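Local coordinates for leucine rich repeat and phosphatase domain containing protein (Entamoeba histolytica, PDB 3EMU), which has the fold of a dual-specificity phosphatase and is classed among the phosphoric monoester hydrolases, although its activity and substrates remain uncertain, at residues L57-V62 with P74-F79; T7-Q12 with V28-N33. One frame throughout, in Å; residues are numbered along the deposited sequence. Where two conformers were deposited one is given.

Contact 1 of 2, residues L57-V62 with P74-F79; sequences LRLDIV and PNAIKF
Leu57 lies over one face of the Phe79 ring in a CH-pi contact. Its CB stands 3.5 Å above the ring plane, displaced toward the rim on the CD1-CE1 side, and the line from CB to the ring centroid makes 15° with the normal. With CG anti to the backbone N (chi1 179°), the Phe79 ring is held out from the helix beneath Leu57, and the two side chains slide past each other in opposite directions.

The other contacts are van der Waals ones, mostly between aliphatic carbons. Leu57 CD2 passes beyond the ring and rests 3.7 Å from Phe79 CB; it also lies 3.9 Å from the Asn75 carbonyl O, an atom already engaged by Phe79 N within the helix. About one turn before Phe79, Ala76 CB meets Leu59 CD1 at 3.9 Å, and both residues are buried. Ile104 of helix 100-112 touches both Leu59 and Ala76, closing this apolar patch.

The backbones bear out the layering: the segment axes approach to 9.7 Å and run nearly antiparallel, at 156°. Strand 55-59, hydrogen-bonded to strand 36-42, is followed by helix 68-85 and then the parallel strand 89-94, so the packing is that of a beta-alpha-beta crossover in the alpha/beta fold of dual-specificity phosphatases.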
loop_
_atom_site.group_PDB
_atom_site.type_symbol
_atom_site.label_atom_id
_atom_site.label_comp_id
_atom_site.label_asym_id
_atom_site.label_seq_id
_atom_site.Cartn_x
_atom_site.Cartn_y
_atom_site.Cartn_z
ATOM N N LEU A 57 0.815 0.039 -12.093
ATOM C CA LEU A 57 -0.352 -0.800 -11.992
ATOM C C LEU A 57 -1.442 -0.012 -11.276
ATOM O O LEU A 57 -1.214 0.587 -10.232
ATOM C CB LEU A 57 -0.036 -2.077 -11.226
ATOM C CG LEU A 57 -1.251 -2.958 -10.955
ATOM C CD1 LEU A 57 -1.844 -3.389 -12.261
ATOM C CD2 LEU A 57 -0.928 -4.161 -10.100
ATOM N N ARG A 58 -2.636 -0.014 -11.850
ATOM C CA ARG A 58 -3.784 0.652 -11.251
ATOM C C ARG A 58 -4.735 -0.391 -10.689
ATOM O O ARG A 58 -5.127 -1.312 -11.406
ATOM C CB ARG A 58 -4.545 1.512 -12.291
ATOM N N LEU A 59 -5.125 -0.221 -9.428
ATOM C CA LEU A 59 -6.170 -1.042 -8.839
ATOM C C LEU A 59 -7.471 -0.286 -8.892
ATOM O O LEU A 59 -7.565 0.872 -8.481
ATOM C CB LEU A 59 -5.860 -1.370 -7.382
ATOM C CG LEU A 59 -4.457 -1.876 -7.121
ATOM C CD1 LEU A 59 -4.300 -2.201 -5.652
ATOM C CD2 LEU A 59 -4.165 -3.111 -8.036
ATOM N N ASP A 60 -8.499 -0.967 -9.327
ATOM C CA ASP A 60 -9.721 -0.282 -9.616
ATOM C C ASP A 60 -10.669 -0.260 -8.439
ATOM O O ASP A 60 -11.731 -0.860 -8.485
ATOM C CB ASP A 60 -10.409 -0.983 -10.771
ATOM C CG ASP A 60 -10.723 -0.039 -11.863
ATOM O OD1 ASP A 60 -11.832 0.548 -11.763
ATOM O OD2 ASP A 60 -9.828 0.154 -12.754
ATOM N N ILE A 61 -10.292 0.426 -7.382
ATOM C CA ILE A 61 -11.123 0.425 -6.221
ATOM C C ILE A 61 -11.891 1.744 -6.159
ATOM O O ILE A 61 -11.299 2.809 -5.969
ATOM C CB ILE A 61 -10.301 0.150 -4.958
ATOM C CG1 ILE A 61 -9.502 -1.148 -5.151
ATOM C CG2 ILE A 61 -11.218 0.084 -3.767
ATOM C CD1 ILE A 61 -8.343 -1.285 -4.256
ATOM N N VAL A 62 -13.210 1.656 -6.355
ATOM C CA VAL A 62 -14.059 2.841 -6.314
ATOM C C VAL A 62 -14.930 3.019 -5.088
ATOM O O VAL A 62 -15.452 4.118 -4.905
ATOM C CB VAL A 62 -14.944 3.049 -7.601
ATOM C CG1 VAL A 62 -14.071 3.555 -8.784
ATOM C CG2 VAL A 62 -15.774 1.773 -7.976
ATOM N N PRO A 74 -4.158 -9.801 -4.201
ATOM C CA PRO A 74 -3.081 -10.652 -4.750
ATOM C C PRO A 74 -2.339 -9.962 -5.897
ATOM O O PRO A 74 -1.107 -10.000 -5.940
ATOM C CB PRO A 74 -3.804 -11.951 -5.203
ATOM C CG PRO A 74 -5.102 -11.961 -4.450
ATOM C CD PRO A 74 -5.471 -10.478 -4.170
ATOM N N ASN A 75 -3.067 -9.283 -6.791
ATOM C CA ASN A 75 -2.375 -8.431 -7.798
ATOM C C ASN A 75 -1.459 -7.384 -7.206
ATOM O O ASN A 75 -0.365 -7.188 -7.671
ATOM C CB ASN A 75 -3.363 -7.790 -8.777
ATOM C CG ASN A 75 -3.853 -8.781 -9.851
ATOM O OD1 ASN A 75 -4.986 -8.680 -10.329
ATOM N ND2 ASN A 75 -3.008 -9.756 -10.215
ATOM N N ALA A 76 -1.877 -6.722 -6.138
ATOM C CA ALA A 76 -0.989 -5.713 -5.491
ATOM C C ALA A 76 0.259 -6.339 -4.897
ATOM O O ALA A 76 1.395 -5.819 -5.038
ATOM C CB ALA A 76 -1.764 -4.950 -4.388
ATOM N N ILE A 77 0.065 -7.438 -4.165
ATOM C CA ILE A 77 1.227 -8.064 -3.491
ATOM C C ILE A 77 2.296 -8.488 -4.530
ATOM O O ILE A 77 3.508 -8.253 -4.373
ATOM C CB ILE A 77 0.744 -9.238 -2.619
ATOM C CG1 ILE A 77 0.039 -8.634 -1.392
ATOM C CG2 ILE A 77 1.908 -10.155 -2.247
ATOM C CD1 ILE A 77 -0.508 -9.649 -0.414
ATOM N N LYS A 78 1.797 -9.006 -5.642
ATOM C CA LYS A 78 2.623 -9.451 -6.743
ATOM C C LYS A 78 3.480 -8.333 -7.367
ATOM O O LYS A 78 4.722 -8.488 -7.559
ATOM C CB LYS A 78 1.713 -10.083 -7.807
ATOM C CG LYS A 78 2.543 -10.753 -8.877
ATOM C CD LYS A 78 1.810 -10.903 -10.207
ATOM C CE LYS A 78 2.603 -11.857 -11.154
ATOM N NZ LYS A 78 1.860 -12.061 -12.477
ATOM N N PHE A 79 2.819 -7.210 -7.691
ATOM C CA PHE A 79 3.483 -6.038 -8.281
ATOM C C PHE A 79 4.467 -5.548 -7.265
ATOM O O PHE A 79 5.621 -5.282 -7.576
ATOM C CB PHE A 79 2.391 -4.988 -8.596
ATOM C CG PHE A 79 2.896 -3.692 -9.206
ATOM C CD1 PHE A 79 3.157 -3.596 -10.590
ATOM C CD2 PHE A 79 3.026 -2.546 -8.417
ATOM C CE1 PHE A 79 3.576 -2.378 -11.167
ATOM C CE2 PHE A 79 3.434 -1.324 -8.986
ATOM C CZ PHE A 79 3.719 -1.245 -10.360
#

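Contact 2 of 2, residues T7-Q12 with V28-N33; sequences TLSPTQ and VDYIHN
Pro10 lies over one face of the Tyr30 ring, with Ser9 approaching obliquely, joining the N-terminal arm to the short helix 28-33 beside the edge hairpin of strands 11-14 and 17-21 in this phosphatase fold. Upstream, the arm is tied to the loop before the helix by backbone carbonyls: Thr7 O accepts from Asn24 ND2, and Leu8 O from Asn27 ND2. Ser9 approaches loosely, with OG 4.2 Å from Tyr30 CD1.

Pro10 makes the principal contact. Its pyrrolidine ring lies across the tyrosine: CD is 3.6 Å above the plane and over the ring centre, the line from CD to the centroid being only 9° off the normal, which identifies a CH-pi interaction. CG follows at 3.7 Å from Tyr30 CE2, and CB lies 3.8 Å from that same CE2, so three consecutive methylene groups cover the ring from its CG end toward its hydroxyl. Tyr30 reaches this position with CG anti to its own N (chi1 -180°), the ring extending from the helix toward the arm.

Thr11 starts the strand, its backbone hydrogen-bonded to Leu19, and its CB points away from the helix. Gln12 then passes the phenol end, its CB 4.2 Å from Tyr30 OH. That hydroxyl is hydrogen-bonded to His18 ND1, and the His18 and Tyr30 rings meet with their planes at about 90°.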
loop_
_atom_site.group_PDB
_atom_site.type_symbol
_atom_site.label_atom_id
_atom_site.label_comp_id
_atom_site.label_asym_id
_atom_site.label_seq_id
_atom_site.Cartn_x
_atom_site.Cartn_y
_atom_site.Cartn_z
ATOM N N THR A 7 3.515 16.845 3.961
ATOM C CA THR A 7 2.618 16.482 2.878
ATOM C C THR A 7 3.313 16.397 1.516
ATOM O O THR A 7 2.796 15.772 0.594
ATOM C CB THR A 7 1.416 17.483 2.780
ATOM O OG1 THR A 7 1.902 18.789 2.391
ATOM C CG2 THR A 7 0.773 17.635 4.123
ATOM N N LEU A 8 4.462 17.032 1.361
ATOM C CA LEU A 8 5.125 17.078 0.062
ATOM C C LEU A 8 6.004 15.829 -0.233
ATOM O O LEU A 8 6.541 15.694 -1.316
ATOM C CB LEU A 8 6.002 18.344 -0.045
ATOM C CG LEU A 8 5.351 19.729 0.020
ATOM C CD1 LEU A 8 6.421 20.765 -0.242
ATOM C CD2 LEU A 8 4.288 19.828 -1.035
ATOM N N SER A 9 6.183 14.964 0.750
ATOM C CA SER A 9 7.006 13.763 0.567
ATOM C C SER A 9 6.270 12.486 0.902
ATOM O O SER A 9 5.604 12.421 1.933
ATOM C CB SER A 9 8.234 13.815 1.472
ATOM O OG SER A 9 9.147 14.702 0.874
ATOM N N PRO A 10 6.434 11.456 0.058
ATOM C CA PRO A 10 6.019 10.117 0.530
ATOM C C PRO A 10 6.769 9.647 1.803
ATOM O O PRO A 10 7.797 10.227 2.200
ATOM C CB PRO A 10 6.316 9.206 -0.661
ATOM C CG PRO A 10 6.506 10.111 -1.857
ATOM C CD PRO A 10 7.063 11.404 -1.282
ATOM N N THR A 11 6.206 8.631 2.454
ATOM C CA THR A 11 6.800 8.000 3.628
ATOM C C THR A 11 7.314 6.570 3.332
ATOM O O THR A 11 6.608 5.708 2.742
ATOM C CB THR A 11 5.798 7.975 4.809
ATOM O OG1 THR A 11 5.351 9.309 5.052
ATOM C CG2 THR A 11 6.436 7.423 6.109
ATOM N N GLN A 12 8.555 6.324 3.713
ATOM C CA GLN A 12 9.131 4.994 3.516
ATOM C C GLN A 12 8.609 4.084 4.623
ATOM O O GLN A 12 8.670 4.439 5.829
ATOM C CB GLN A 12 10.659 5.004 3.581
ATOM C CG GLN A 12 11.156 3.569 3.365
ATOM C CD GLN A 12 12.642 3.420 3.186
ATOM O OE1 GLN A 12 13.210 3.843 2.186
ATOM N NE2 GLN A 12 13.271 2.736 4.128
ATOM N N VAL A 28 9.556 14.363 -7.686
ATOM C CA VAL A 28 10.388 13.599 -8.601
ATOM C C VAL A 28 11.806 13.352 -8.114
ATOM O O VAL A 28 12.418 12.337 -8.460
ATOM C CB VAL A 28 10.423 14.236 -10.008
ATOM C CG1 VAL A 28 9.104 13.992 -10.702
ATOM C CG2 VAL A 28 10.706 15.749 -9.901
ATOM N N ASP A 29 12.324 14.266 -7.304
ATOM C CA ASP A 29 13.623 14.051 -6.727
ATOM C C ASP A 29 13.575 12.956 -5.636
ATOM O O ASP A 29 14.500 12.177 -5.506
ATOM C CB ASP A 29 14.184 15.345 -6.153
ATOM C CG ASP A 29 15.695 15.321 -6.048
ATOM O OD1 ASP A 29 16.346 14.836 -7.011
ATOM O OD2 ASP A 29 16.231 15.775 -5.007
ATOM N N TYR A 30 12.528 12.957 -4.819
ATOM C CA TYR A 30 12.321 11.890 -3.862
ATOM C C TYR A 30 12.286 10.525 -4.559
ATOM O O TYR A 30 12.886 9.574 -4.098
ATOM C CB TYR A 30 11.008 12.093 -3.095
ATOM C CG TYR A 30 10.716 11.016 -2.058
ATOM C CD1 TYR A 30 10.969 11.235 -0.713
ATOM C CD2 TYR A 30 10.208 9.791 -2.445
ATOM C CE1 TYR A 30 10.708 10.255 0.223
ATOM C CE2 TYR A 30 9.944 8.799 -1.521
ATOM C CZ TYR A 30 10.194 9.025 -0.199
ATOM O OH TYR A 30 9.898 8.040 0.708
ATOM N N ILE A 31 11.548 10.455 -5.660
ATOM C CA ILE A 31 11.454 9.272 -6.457
ATOM C C ILE A 31 12.849 8.869 -6.962
ATOM O O ILE A 31 13.289 7.726 -6.792
ATOM C CB ILE A 31 10.453 9.541 -7.613
ATOM C CG1 ILE A 31 9.025 9.573 -7.051
ATOM C CG2 ILE A 31 10.579 8.532 -8.747
ATOM C CD1 ILE A 31 7.954 9.811 -8.117
ATOM N N HIS A 32 13.565 9.816 -7.563
ATOM C CA HIS A 32 14.908 9.574 -8.116
ATOM C C HIS A 32 15.886 9.102 -7.046
ATOM O O HIS A 32 16.612 8.156 -7.229
ATOM C CB HIS A 32 15.464 10.843 -8.809
ATOM C CG HIS A 32 16.884 10.706 -9.288
ATOM N ND1 HIS A 32 17.968 11.080 -8.523
ATOM C CD2 HIS A 32 17.394 10.220 -10.446
ATOM C CE1 HIS A 32 19.085 10.826 -9.187
ATOM N NE2 HIS A 32 18.765 10.307 -10.358
ATOM N N ASN A 33 15.904 9.794 -5.921
ATOM C CA ASN A 33 16.868 9.451 -4.870
ATOM C C ASN A 33 16.579 8.140 -4.103
ATOM O O ASN A 33 17.444 7.622 -3.417
ATOM C CB ASN A 33 17.035 10.615 -3.865
ATOM C CG ASN A 33 17.710 11.871 -4.481
ATOM O OD1 ASN A 33 18.150 11.883 -5.652
ATOM N ND2 ASN A 33 17.783 12.942 -3.677
#

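Contact 1 and contact 2 lie by opposite edges of one mixed sheet, contact 1 on strand 55-59 and contact 2 at the start of strand 11-14. Their centres are 21 Å apart and their nearest atoms about 12 Å. Along the chain, contact 2 closes before contact 1 opens. Strand 36-42 links them indirectly, since Leu40 packs with contact 1 and Ile36 with Tyr30 of contact 2. The loop corresponding to the family's phosphate-binding loop, which here lacks the cysteine and arginine of the CX5R signature, runs from strand 89-94 to helix 100-112; contact 1 reaches that helix through Ile104. The centre of contact 1 is about 9 Å from the chain centre, that of contact 2 about 15 Å.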